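Local coordinates for uncharacterized protein (Helicobacter pylori, PDB 4O5J), which probably binds sialic acid-bearing glycans through its mostly helical extracellular domain, as an outer-membrane adhesin (SabA), at residues 57-62 and 365-370; 72-77 and 258-263; 250-255 and 298-303. All blocks are in the same frame, centred on the assembly; numbering follows the deposited sequence.

Contact 1 (57-62 and 365-370); sequences IELVNS and LSVARD
With CG1 anti to its backbone nitrogen (chi1 176°) and CG2 anti to its carbonyl carbon, Val367 sends its two methyl branches to successive residues of the other helix: CG2 to Leu59 and CG1 to Val60. The setting is apolar helix-to-helix packing in an elongated, mainly helical adhesin domain, where the first turns of helix 57-76 lie against the long helix 343-396. A beta-branched valine suits the place, because its short fork offers two methyls close to the backbone where the helices approach closely, and has little rotational freedom to lose; the CA atoms of Val60 and Val367 are 6.6 Å apart. Leu59, longer and more flexible, extends toward Val367. Its isopropyl end straddles one methyl, Val367 CG2 lying 4.0 Å from Leu59 CG and 4.1 Å from each of Leu59 CD1 and Leu59 CD2. No hydrogen bond joins the two segments; the nearby polar side chains have partners outside them: Asp370 takes Ser50 and Asn53 with its two carboxylate oxygens, while Asn61 OD1 accepts from the backbone of Gln273. On another side of helix 343-396, Leu365 packs against Tyr288, Ala291 and Lys295 of helix 281-309. Val60 presents a smaller surface to Val367 than Leu59 does: Val367 CG1 sits 4.1 Å from Val60 CG2 and equally far from Val60 CA, so this methyl rests on backbone as well as side chain.

Contact 2 (72-77 and 258-263); sequences NNNYNS and TLSQSN
The last turn of helix 57-76 crosses helix 241-268 here, Asn74 and Tyr75 meeting Ser260 and Gln261. Asn74 ND2 gives a bent, weak hydrogen bond to Ser260 OG at 3.0 Å, with an N-H...O angle of 126°. The same nitrogen donates to a water 3.0 Å away, and that water in turn donates to Ser260 O, so one amide group reaches both the hydroxyl and the backbone of its partner. An asparagine is apt because its other end is also used: OD1 accepts from Ile83 N at the start of helix 82-101. Ser260, whose short side chain puts OG beside Asn74, also bonds through OG to Ala256 O in its own helix. The two short helical segments run at 121° to each other with axes 9.7 Å apart, a steep crossing within the mostly helical adhesion domain, and it restricts the contact to a few residues. Tyr75 reaches across because its CG is anti to the backbone nitrogen (chi1 -171°). Its ring meets Gln261 edge-on, CE1 being 3.9 Å from Gln261 CG in the ring plane, and it also stacks with His264. Nearby lies the loop closed by the Cys174-Cys179 disulfide: Ser177 touches Tyr75, and Leu176 O accepts a weak bond from Gln261 NE2.

Contact 3 (250-255 and 298-303); sequences IPILQQ and ISYAQD
Ile252 and Gln255 of one helix close on Tyr300 of the next in an antiparallel helical hairpin, formed by helices 241-268 and 281-309 and the loop between them. The short segments run at 164° with axes 9.5 Å apart, nearly alongside each other, which lets residues one turn apart on the first helix share a single tyrosine on the second.

The apolar part belongs to Ile252. Its CG2 is anti to the backbone nitrogen and rests 3.8 Å from Tyr300 CD1, while its other branch ends in CD1, 4.3 Å from Asp303 CB. A branched aliphatic residue can thus touch two successive turns at once, and Ile252 carries on to Ile304 and Leu307 farther along the same helix. Leu253 packs instead on Ala86, Val87 and Val90 of helix 82-101. Pro251, with no N-H to offer, leaves the helix kinked just ahead of Ile252.

The aromatic part is the Tyr300 ring itself. Ile252 O lies over one face, 4.2 Å above the plane and displaced toward the rim. From an oblique direction comes the aliphatic part of Gln255, packed tightly: CG is 3.5 Å from Tyr300 CZ and 3.1 Å from Tyr300 OH.

The polar part runs through water. Gln255 lies at the surface, and its chain bends at chi2 (58°), turning the amide back beside the phenol with its plane 68° from that of the ring. A long polar chain suits this spot, its methylenes packing against the hydroxyl end of the tyrosine while its amide meets solvent. One water, at the edge of the ring and in its plane, accepts from Gln255 NE2 at 2.8 Å and is hydrogen-bonded to Tyr300 OH at 2.7 Å.

The three contacts are spaced along an elongated helical domain, their centres about 27, 14 and 4 Å from the centre of the chain for contacts 1, 2 and 3. Contacts 1 and 2 use opposite ends of helix 57-76, with centres 21 Å apart. Contacts 2 and 3 share helix 241-268, are centred 13 Å apart and touch, Leu259 CD2 lying 4.0 Å from Tyr300 CE2. Along the chain their segments alternate, and both are nested inside the long loop closed by contact 1. Contacts 1 and 3 do not touch, their nearest atoms being about 10 Å apart. Contact 1 is wholly apolar, whereas the other two each include a water bridge.

Contact 1 (57-62 and 365-370)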
ATOM      1  N   ILE A  57       1.570  28.203 -20.109  1.00 71.51           N
ATOM      2  CA  ILE A  57       2.861  27.513 -20.131  1.00 75.31           C
ATOM      3  C   ILE A  57       3.486  27.408 -18.751  1.00 69.01           C
ATOM      4  O   ILE A  57       4.030  26.373 -18.344  1.00 76.97           O
ATOM      5  CB  ILE A  57       3.842  28.191 -21.137  1.00 75.28           C
ATOM      6  CG1 ILE A  57       5.065  27.322 -21.266  1.00 69.12           C
ATOM      7  CG2 ILE A  57       4.247  29.612 -20.697  1.00 80.07           C
ATOM      8  CD1 ILE A  57       4.692  25.884 -21.526  1.00 78.98           C
ATOM      9  N   GLU A  58       3.375  28.478 -18.002  1.00 67.98           N
ATOM     10  CA  GLU A  58       3.891  28.456 -16.680  1.00 69.26           C
ATOM     11  C   GLU A  58       3.190  27.390 -15.823  1.00 67.60           C
ATOM     12  O   GLU A  58       3.833  26.651 -15.062  1.00 70.45           O
ATOM     13  CB  GLU A  58       3.708  29.826 -16.101  1.00 81.51           C
ATOM     14  CG  GLU A  58       4.324  29.959 -14.738  1.00100.04           C
ATOM     15  CD  GLU A  58       4.293  31.386 -14.251  1.00132.72           C
ATOM     16  OE1 GLU A  58       4.276  31.566 -13.008  1.00182.76           O
ATOM     17  OE2 GLU A  58       4.287  32.319 -15.102  1.00137.44           O
ATOM     18  N   LEU A  59       1.871  27.306 -15.962  1.00 68.09           N
ATOM     19  CA  LEU A  59       1.087  26.355 -15.171  1.00 64.28           C
ATOM     20  C   LEU A  59       1.397  24.952 -15.633  1.00 60.20           C
ATOM     21  O   LEU A  59       1.522  24.057 -14.827  1.00 62.26           O
ATOM     22  CB  LEU A  59      -0.384  26.627 -15.329  1.00 60.02           C
ATOM     23  CG  LEU A  59      -1.340  25.656 -14.665  1.00 60.00           C
ATOM     24  CD1 LEU A  59      -1.190  25.508 -13.133  1.00 50.79           C
ATOM     25  CD2 LEU A  59      -2.759  26.059 -15.023  1.00 55.91           C
ATOM     26  N   VAL A  60       1.535  24.760 -16.941  1.00 60.48           N
ATOM     27  CA  VAL A  60       1.876  23.431 -17.446  1.00 56.69           C
ATOM     28  C   VAL A  60       3.233  22.978 -16.914  1.00 57.04           C
ATOM     29  O   VAL A  60       3.356  21.897 -16.352  1.00 63.99           O
ATOM     30  CB  VAL A  60       1.853  23.390 -18.969  1.00 60.34           C
ATOM     31  CG1 VAL A  60       2.372  22.048 -19.506  1.00 52.04           C
ATOM     32  CG2 VAL A  60       0.436  23.658 -19.430  1.00 58.84           C
ATOM     33  N   ASN A  61       4.239  23.816 -17.032  1.00 57.32           N
ATOM     34  CA  ASN A  61       5.576  23.472 -16.511  1.00 56.95           C
ATOM     35  C   ASN A  61       5.609  23.304 -15.005  1.00 65.28           C
ATOM     36  O   ASN A  61       6.301  22.429 -14.456  1.00 67.03           O
ATOM     37  CB  ASN A  61       6.583  24.529 -16.956  1.00 59.48           C
ATOM     38  CG  ASN A  61       6.850  24.460 -18.434  1.00 64.75           C
ATOM     39  OD1 ASN A  61       6.562  23.431 -19.075  1.00 66.52           O
ATOM     40  ND2 ASN A  61       7.396  25.542 -18.997  1.00 61.79           N
ATOM     41  N   SER A  62       4.827  24.134 -14.329  1.00 60.23           N
ATOM     42  CA  SER A  62       4.741  24.063 -12.885  1.00 62.23           C
ATOM     43  C   SER A  62       4.220  22.694 -12.455  1.00 61.68           C
ATOM     44  O   SER A  62       4.746  22.083 -11.525  1.00 66.04           O
ATOM     45  CB  SER A  62       3.780  25.123 -12.423  1.00 60.04           C
ATOM     46  OG  SER A  62       3.905  25.250 -11.068  1.00 78.71           O
ATOM     47  N   LEU A 365      -2.789  16.419 -12.319  1.00 50.83           N
ATOM     48  CA  LEU A 365      -3.528  15.575 -13.252  1.00 51.08           C
ATOM     49  C   LEU A 365      -4.548  16.413 -14.045  1.00 54.63           C
ATOM     50  O   LEU A 365      -4.751  16.220 -15.271  1.00 58.30           O
ATOM     51  CB  LEU A 365      -4.238  14.452 -12.523  1.00 49.94           C
ATOM     52  CG  LEU A 365      -5.181  13.640 -13.405  1.00 49.07           C
ATOM     53  CD1 LEU A 365      -4.407  12.930 -14.475  1.00 44.17           C
ATOM     54  CD2 LEU A 365      -5.876  12.644 -12.518  1.00 47.11           C
ATOM     55  N   SER A 366      -5.192  17.346 -13.353  1.00 47.85           N
ATOM     56  CA  SER A 366      -6.164  18.169 -14.003  1.00 49.71           C
ATOM     57  C   SER A 366      -5.591  19.003 -15.178  1.00 52.28           C
ATOM     58  O   SER A 366      -6.187  19.093 -16.264  1.00 54.53           O
ATOM     59  CB  SER A 366      -6.756  19.124 -12.985  1.00 48.72           C
ATOM     60  OG  SER A 366      -8.065  19.125 -13.306  1.00 67.86           O
ATOM     61  N   VAL A 367      -4.450  19.638 -14.936  1.00 53.01           N
ATOM     62  CA  VAL A 367      -3.784  20.421 -15.955  1.00 54.50           C
ATOM     63  C   VAL A 367      -3.335  19.488 -17.090  1.00 58.67           C
ATOM     64  O   VAL A 367      -3.477  19.825 -18.276  1.00 57.98           O
ATOM     65  CB  VAL A 367      -2.589  21.161 -15.355  1.00 50.55           C
ATOM     66  CG1 VAL A 367      -1.795  21.925 -16.433  1.00 44.51           C
ATOM     67  CG2 VAL A 367      -3.093  22.069 -14.212  1.00 47.93           C
ATOM     68  N   ALA A 368      -2.850  18.310 -16.733  1.00 56.55           N
ATOM     69  CA  ALA A 368      -2.375  17.357 -17.767  1.00 56.65           C
ATOM     70  C   ALA A 368      -3.548  16.938 -18.658  1.00 62.49           C
ATOM     71  O   ALA A 368      -3.400  16.849 -19.884  1.00 58.27           O
ATOM     72  CB  ALA A 368      -1.740  16.130 -17.135  1.00 51.98           C
ATOM     73  N   ARG A 369      -4.708  16.668 -18.038  1.00 51.80           N
ATOM     74  CA  ARG A 369      -5.874  16.287 -18.788  1.00 53.70           C
ATOM     75  C   ARG A 369      -6.255  17.416 -19.749  1.00 59.26           C
ATOM     76  O   ARG A 369      -6.627  17.170 -20.915  1.00 62.46           O
ATOM     77  CB  ARG A 369      -7.025  15.938 -17.842  1.00 56.33           C
ATOM     78  CG  ARG A 369      -8.364  15.642 -18.529  1.00 53.51           C
ATOM     79  CD  ARG A 369      -9.359  14.942 -17.559  1.00 56.49           C
ATOM     80  NE  ARG A 369      -9.242  15.490 -16.222  1.00 83.33           N
ATOM     81  CZ  ARG A 369      -9.012  14.759 -15.105  1.00100.34           C
ATOM     82  NH1 ARG A 369      -8.890  13.414 -15.156  1.00 98.01           N
ATOM     83  NH2 ARG A 369      -8.919  15.358 -13.905  1.00 89.45           N
ATOM     84  N   ASP A 370      -6.157  18.663 -19.289  1.00 56.38           N
ATOM     85  CA  ASP A 370      -6.522  19.789 -20.163  1.00 52.17           C
ATOM     86  C   ASP A 370      -5.542  19.912 -21.345  1.00 58.69           C
ATOM     87  O   ASP A 370      -5.946  20.209 -22.475  1.00 65.77           O
ATOM     88  CB  ASP A 370      -6.503  21.086 -19.377  1.00 61.04           C
ATOM     89  CG  ASP A 370      -7.627  21.155 -18.286  1.00 69.44           C
ATOM     90  OD1 ASP A 370      -8.676  20.444 -18.403  1.00 66.72           O
ATOM     91  OD2 ASP A 370      -7.476  21.938 -17.302  1.00 71.56           O
TER

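Contact 2 (72-77 and 258-263)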
ATOM      1  N   ASN A  72      10.943  11.596  -8.687  1.00 60.48           N
ATOM      2  CA  ASN A  72      12.336  11.570  -8.326  1.00 63.11           C
ATOM      3  C   ASN A  72      12.525  11.084  -6.897  1.00 60.94           C
ATOM      4  O   ASN A  72      13.330  10.181  -6.660  1.00 61.80           O
ATOM      5  CB  ASN A  72      12.938  12.952  -8.505  1.00 67.52           C
ATOM      6  CG  ASN A  72      14.445  12.927  -8.400  1.00 93.26           C
ATOM      7  OD1 ASN A  72      15.112  12.333  -9.250  1.00114.19           O
ATOM      8  ND2 ASN A  72      14.996  13.525  -7.344  1.00 81.59           N
ATOM      9  N   ASN A  73      11.761  11.642  -5.950  1.00 55.37           N
ATOM     10  CA  ASN A  73      11.829  11.179  -4.569  1.00 55.17           C
ATOM     11  C   ASN A  73      11.362   9.774  -4.394  1.00 58.54           C
ATOM     12  O   ASN A  73      11.999   8.971  -3.677  1.00 59.73           O
ATOM     13  CB  ASN A  73      11.023  12.094  -3.654  1.00 57.55           C
ATOM     14  CG  ASN A  73      11.712  13.370  -3.456  1.00 64.85           C
ATOM     15  OD1 ASN A  73      12.913  13.422  -3.368  1.00 77.07           O
ATOM     16  ND2 ASN A  73      10.988  14.397  -3.444  1.00 77.66           N
ATOM     17  N   ASN A  74      10.224   9.469  -5.018  1.00 51.41           N
ATOM     18  CA  ASN A  74       9.616   8.143  -4.871  1.00 53.03           C
ATOM     19  C   ASN A  74      10.567   7.051  -5.332  1.00 48.86           C
ATOM     20  O   ASN A  74      10.675   6.036  -4.700  1.00 52.15           O
ATOM     21  CB  ASN A  74       8.298   8.064  -5.671  1.00 45.20           C
ATOM     22  CG  ASN A  74       7.474   6.863  -5.277  1.00 52.98           C
ATOM     23  OD1 ASN A  74       7.316   6.552  -4.064  1.00 53.32           O
ATOM     24  ND2 ASN A  74       6.962   6.156  -6.278  1.00 51.36           N
ATOM     25  N   TYR A  75      11.240   7.297  -6.455  1.00 56.48           N
ATOM     26  CA  TYR A  75      12.125   6.323  -7.081  1.00 50.67           C
ATOM     27  C   TYR A  75      13.500   6.227  -6.422  1.00 53.86           C
ATOM     28  O   TYR A  75      14.045   5.133  -6.294  1.00 56.41           O
ATOM     29  CB  TYR A  75      12.265   6.684  -8.536  1.00 52.25           C
ATOM     30  CG  TYR A  75      12.987   5.662  -9.376  1.00 59.34           C
ATOM     31  CD1 TYR A  75      12.342   4.489  -9.801  1.00 56.65           C
ATOM     32  CD2 TYR A  75      14.301   5.890  -9.769  1.00 65.28           C
ATOM     33  CE1 TYR A  75      13.003   3.548 -10.549  1.00 61.40           C
ATOM     34  CE2 TYR A  75      14.991   4.967 -10.544  1.00 60.05           C
ATOM     35  CZ  TYR A  75      14.331   3.808 -10.934  1.00 73.30           C
ATOM     36  OH  TYR A  75      14.994   2.899 -11.697  1.00 77.62           O
ATOM     37  N   ASN A  76      14.047   7.358  -5.990  1.00 55.55           N
ATOM     38  CA  ASN A  76      15.438   7.417  -5.555  1.00 56.94           C
ATOM     39  C   ASN A  76      15.680   7.482  -4.067  1.00 55.73           C
ATOM     40  O   ASN A  76      16.746   7.150  -3.630  1.00 58.74           O
ATOM     41  CB  ASN A  76      16.120   8.613  -6.211  1.00 52.77           C
ATOM     42  CG  ASN A  76      16.204   8.453  -7.679  1.00 64.86           C
ATOM     43  OD1 ASN A  76      16.438   7.362  -8.178  1.00 77.50           O
ATOM     44  ND2 ASN A  76      15.966   9.519  -8.392  1.00 68.11           N
ATOM     45  N   SER A  77      14.698   7.899  -3.284  1.00 54.43           N
ATOM     46  CA  SER A  77      14.926   8.143  -1.869  1.00 51.98           C
ATOM     47  C   SER A  77      14.531   6.969  -0.979  1.00 55.65           C
ATOM     48  O   SER A  77      13.745   6.132  -1.368  1.00 53.66           O
ATOM     49  CB  SER A  77      14.160   9.386  -1.419  1.00 55.82           C
ATOM     50  OG  SER A  77      14.455   9.704  -0.062  1.00 60.90           O
ATOM     51  N   THR A 258       6.239  -1.629  -9.457  1.00 46.46           N
ATOM     52  CA  THR A 258       6.358  -1.676 -10.903  1.00 43.94           C
ATOM     53  C   THR A 258       5.903  -0.368 -11.517  1.00 51.57           C
ATOM     54  O   THR A 258       6.528   0.157 -12.441  1.00 50.29           O
ATOM     55  CB  THR A 258       5.464  -2.769 -11.464  1.00 48.21           C
ATOM     56  OG1 THR A 258       5.873  -3.996 -10.893  1.00 56.41           O
ATOM     57  CG2 THR A 258       5.579  -2.860 -13.027  1.00 43.63           C
ATOM     58  N   LEU A 259       4.783   0.151 -11.042  1.00 49.08           N
ATOM     59  CA  LEU A 259       4.247   1.374 -11.650  1.00 44.64           C
ATOM     60  C   LEU A 259       5.192   2.558 -11.326  1.00 49.49           C
ATOM     61  O   LEU A 259       5.411   3.411 -12.174  1.00 53.48           O
ATOM     62  CB  LEU A 259       2.811   1.640 -11.133  1.00 43.16           C
ATOM     63  CG  LEU A 259       2.023   2.709 -11.817  1.00 46.22           C
ATOM     64  CD1 LEU A 259       2.087   2.592 -13.333  1.00 42.90           C
ATOM     65  CD2 LEU A 259       0.576   2.669 -11.330  1.00 48.22           C
ATOM     66  N   SER A 260       5.765   2.605 -10.112  1.00 51.21           N
ATOM     67  CA  SER A 260       6.713   3.651  -9.810  1.00 46.83           C
ATOM     68  C   SER A 260       7.921   3.568 -10.771  1.00 52.25           C
ATOM     69  O   SER A 260       8.402   4.602 -11.266  1.00 54.35           O
ATOM     70  CB  SER A 260       7.188   3.532  -8.415  1.00 54.53           C
ATOM     71  OG  SER A 260       6.076   3.564  -7.511  1.00 53.75           O
ATOM     72  N   GLN A 261       8.389   2.365 -11.077  1.00 54.46           N
ATOM     73  CA  GLN A 261       9.552   2.214 -11.982  1.00 51.11           C
ATOM     74  C   GLN A 261       9.176   2.596 -13.401  1.00 50.56           C
ATOM     75  O   GLN A 261       9.920   3.343 -14.027  1.00 62.03           O
ATOM     76  CB  GLN A 261      10.101   0.826 -11.874  1.00 54.83           C
ATOM     77  CG  GLN A 261      10.521   0.569 -10.412  1.00 61.17           C
ATOM     78  CD  GLN A 261      10.823  -0.903 -10.141  1.00 70.42           C
ATOM     79  OE1 GLN A 261      10.314  -1.786 -10.836  1.00 80.16           O
ATOM     80  NE2 GLN A 261      11.649  -1.178  -9.121  1.00 64.94           N
ATOM     81  N   SER A 262       7.988   2.185 -13.898  1.00 56.81           N
ATOM     82  CA  SER A 262       7.546   2.609 -15.266  1.00 54.53           C
ATOM     83  C   SER A 262       7.486   4.099 -15.308  1.00 56.30           C
ATOM     84  O   SER A 262       7.867   4.709 -16.281  1.00 59.04           O
ATOM     85  CB  SER A 262       6.175   2.110 -15.655  1.00 66.04           C
ATOM     86  OG  SER A 262       6.173   0.715 -15.550  1.00 84.31           O
ATOM     87  N   ASN A 263       7.042   4.701 -14.236  1.00 54.38           N
ATOM     88  CA  ASN A 263       6.817   6.144 -14.289  1.00 57.76           C
ATOM     89  C   ASN A 263       8.103   6.954 -14.251  1.00 55.82           C
ATOM     90  O   ASN A 263       8.186   8.048 -14.841  1.00 57.03           O
ATOM     91  CB  ASN A 263       5.909   6.578 -13.154  1.00 54.52           C
ATOM     92  CG  ASN A 263       4.732   7.379 -13.635  1.00 60.43           C
ATOM     93  OD1 ASN A 263       4.377   7.343 -14.806  1.00 66.36           O
ATOM     94  ND2 ASN A 263       4.076   8.069 -12.710  1.00 73.70           N
TER
HETATM   95  O   HOH W   1       7.891   6.769  -9.048  1.00 65.26           O
HETATM   96  O   HOH W   2      12.771   1.325 -13.859  1.00 83.27           O

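Contact 3 (250-255 and 298-303)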
ATOM      1  N   ILE A 250       0.552  -7.169  -0.195  1.00 35.18           N
ATOM      2  CA  ILE A 250       1.831  -7.476  -0.940  1.00 37.16           C
ATOM      3  C   ILE A 250       1.693  -7.311  -2.468  1.00 42.76           C
ATOM      4  O   ILE A 250       2.409  -6.504  -3.079  1.00 42.76           O
ATOM      5  CB  ILE A 250       2.398  -8.828  -0.528  1.00 38.05           C
ATOM      6  CG1 ILE A 250       2.660  -8.797   0.978  1.00 34.88           C
ATOM      7  CG2 ILE A 250       3.695  -9.176  -1.321  1.00 37.58           C
ATOM      8  CD1 ILE A 250       2.672 -10.143   1.623  1.00 35.27           C
ATOM      9  N   PRO A 251       0.739  -8.016  -3.107  1.00 40.96           N
ATOM     10  CA  PRO A 251       0.581  -7.850  -4.550  1.00 39.99           C
ATOM     11  C   PRO A 251       0.240  -6.420  -4.916  1.00 41.43           C
ATOM     12  O   PRO A 251       0.698  -5.937  -5.948  1.00 44.75           O
ATOM     13  CB  PRO A 251      -0.607  -8.757  -4.911  1.00 35.27           C
ATOM     14  CG  PRO A 251      -0.717  -9.711  -3.789  1.00 38.08           C
ATOM     15  CD  PRO A 251      -0.236  -8.978  -2.565  1.00 34.89           C
ATOM     16  N   ILE A 252      -0.529  -5.736  -4.068  1.00 40.71           N
ATOM     17  CA  ILE A 252      -0.856  -4.330  -4.335  1.00 43.71           C
ATOM     18  C   ILE A 252       0.424  -3.497  -4.347  1.00 47.62           C
ATOM     19  O   ILE A 252       0.641  -2.665  -5.238  1.00 42.88           O
ATOM     20  CB  ILE A 252      -1.834  -3.743  -3.291  1.00 43.10           C
ATOM     21  CG1 ILE A 252      -3.205  -4.375  -3.453  1.00 37.53           C
ATOM     22  CG2 ILE A 252      -1.943  -2.243  -3.426  1.00 39.79           C
ATOM     23  CD1 ILE A 252      -4.203  -3.986  -2.312  1.00 39.46           C
ATOM     24  N   LEU A 253       1.274  -3.714  -3.346  1.00 41.67           N
ATOM     25  CA  LEU A 253       2.524  -2.986  -3.248  1.00 43.21           C
ATOM     26  C   LEU A 253       3.471  -3.366  -4.451  1.00 45.36           C
ATOM     27  O   LEU A 253       4.089  -2.496  -5.057  1.00 44.84           O
ATOM     28  CB  LEU A 253       3.159  -3.288  -1.923  1.00 42.71           C
ATOM     29  CG  LEU A 253       4.108  -2.272  -1.396  1.00 48.49           C
ATOM     30  CD1 LEU A 253       3.665  -0.869  -1.638  1.00 50.55           C
ATOM     31  CD2 LEU A 253       4.184  -2.526   0.078  1.00 55.65           C
ATOM     32  N   GLN A 254       3.520  -4.653  -4.828  1.00 42.85           N
ATOM     33  CA  GLN A 254       4.306  -5.080  -6.002  1.00 45.92           C
ATOM     34  C   GLN A 254       3.845  -4.342  -7.214  1.00 49.25           C
ATOM     35  O   GLN A 254       4.661  -3.859  -8.020  1.00 49.66           O
ATOM     36  CB  GLN A 254       4.248  -6.571  -6.277  1.00 50.07           C
ATOM     37  CG  GLN A 254       4.909  -7.388  -5.186  1.00 56.44           C
ATOM     38  CD  GLN A 254       4.590  -8.893  -5.247  1.00 57.48           C
ATOM     39  OE1 GLN A 254       3.404  -9.283  -5.323  1.00 65.08           O
ATOM     40  NE2 GLN A 254       5.640  -9.753  -5.213  1.00 52.28           N
ATOM     41  N   GLN A 255       2.526  -4.180  -7.314  1.00 49.56           N
ATOM     42  CA  GLN A 255       1.954  -3.477  -8.439  1.00 50.21           C
ATOM     43  C   GLN A 255       2.388  -1.998  -8.397  1.00 49.43           C
ATOM     44  O   GLN A 255       2.817  -1.417  -9.403  1.00 47.97           O
ATOM     45  CB  GLN A 255       0.452  -3.660  -8.410  1.00 52.36           C
ATOM     46  CG  GLN A 255      -0.203  -3.222  -9.658  1.00 67.11           C
ATOM     47  CD  GLN A 255       0.350  -3.951 -10.811  1.00 79.55           C
ATOM     48  OE1 GLN A 255       0.636  -5.140 -10.656  1.00 96.75           O
ATOM     49  NE2 GLN A 255       0.542  -3.262 -11.991  1.00 83.87           N
ATOM     50  N   ILE A 298      -0.369   6.778  -5.803  1.00 49.18           N
ATOM     51  CA  ILE A 298      -0.922   7.307  -4.576  1.00 47.31           C
ATOM     52  C   ILE A 298      -2.136   6.489  -4.150  1.00 52.53           C
ATOM     53  O   ILE A 298      -2.335   6.202  -2.976  1.00 53.36           O
ATOM     54  CB  ILE A 298      -1.344   8.777  -4.733  1.00 46.31           C
ATOM     55  CG1 ILE A 298      -0.135   9.673  -5.060  1.00 45.64           C
ATOM     56  CG2 ILE A 298      -2.050   9.248  -3.485  1.00 41.22           C
ATOM     57  CD1 ILE A 298       0.946   9.566  -4.044  1.00 47.07           C
ATOM     58  N   SER A 299      -2.936   6.098  -5.116  1.00 48.51           N
ATOM     59  CA  SER A 299      -4.126   5.383  -4.836  1.00 46.40           C
ATOM     60  C   SER A 299      -3.782   3.972  -4.279  1.00 54.58           C
ATOM     61  O   SER A 299      -4.476   3.472  -3.362  1.00 45.29           O
ATOM     62  CB  SER A 299      -4.955   5.352  -6.104  1.00 53.16           C
ATOM     63  OG  SER A 299      -5.915   4.413  -5.872  1.00 70.08           O
ATOM     64  N   TYR A 300      -2.724   3.336  -4.814  1.00 48.18           N
ATOM     65  CA  TYR A 300      -2.282   2.053  -4.256  1.00 42.87           C
ATOM     66  C   TYR A 300      -1.828   2.240  -2.823  1.00 42.45           C
ATOM     67  O   TYR A 300      -2.073   1.379  -1.970  1.00 43.98           O
ATOM     68  CB  TYR A 300      -1.121   1.463  -5.044  1.00 37.87           C
ATOM     69  CG  TYR A 300      -1.531   0.764  -6.334  1.00 44.76           C
ATOM     70  CD1 TYR A 300      -2.674  -0.048  -6.389  1.00 42.03           C
ATOM     71  CD2 TYR A 300      -0.765   0.894  -7.485  1.00 39.33           C
ATOM     72  CE1 TYR A 300      -3.029  -0.684  -7.561  1.00 44.84           C
ATOM     73  CE2 TYR A 300      -1.110   0.259  -8.663  1.00 40.33           C
ATOM     74  CZ  TYR A 300      -2.220  -0.525  -8.702  1.00 47.96           C
ATOM     75  OH  TYR A 300      -2.512  -1.117  -9.908  1.00 51.48           O
ATOM     76  N   ALA A 301      -1.127   3.333  -2.553  1.00 38.07           N
ATOM     77  CA  ALA A 301      -0.679   3.606  -1.170  1.00 39.79           C
ATOM     78  C   ALA A 301      -1.922   3.792  -0.285  1.00 43.38           C
ATOM     79  O   ALA A 301      -1.983   3.301   0.849  1.00 42.37           O
ATOM     80  CB  ALA A 301       0.155   4.852  -1.104  1.00 35.09           C
ATOM     81  N   GLN A 302      -2.939   4.456  -0.806  1.00 45.03           N
ATOM     82  CA  GLN A 302      -4.159   4.601  -0.034  1.00 42.28           C
ATOM     83  C   GLN A 302      -4.782   3.231   0.226  1.00 45.92           C
ATOM     84  O   GLN A 302      -5.243   2.982   1.338  1.00 42.07           O
ATOM     85  CB  GLN A 302      -5.103   5.536  -0.738  1.00 45.20           C
ATOM     86  CG  GLN A 302      -6.452   5.574  -0.093  1.00 43.98           C
ATOM     87  CD  GLN A 302      -7.187   6.718  -0.617  1.00 53.77           C
ATOM     88  OE1 GLN A 302      -7.161   7.786  -0.033  1.00 68.45           O
ATOM     89  NE2 GLN A 302      -7.837   6.524  -1.727  1.00 63.57           N
ATOM     90  N   ASP A 303      -4.785   2.332  -0.776  1.00 43.56           N
ATOM     91  CA  ASP A 303      -5.329   0.990  -0.579  1.00 42.43           C
ATOM     92  C   ASP A 303      -4.627   0.320   0.582  1.00 42.63           C
ATOM     93  O   ASP A 303      -5.259  -0.325   1.432  1.00 42.01           O
ATOM     94  CB  ASP A 303      -5.152   0.138  -1.830  1.00 42.97           C
ATOM     95  CG  ASP A 303      -6.017   0.607  -3.017  1.00 61.64           C
ATOM     96  OD1 ASP A 303      -7.075   1.219  -2.751  1.00 66.71           O
ATOM     97  OD2 ASP A 303      -5.670   0.338  -4.227  1.00 64.18           O
TER
HETATM   98  O   HOH W   3      -0.994  -0.975 -12.107  1.00 63.48           O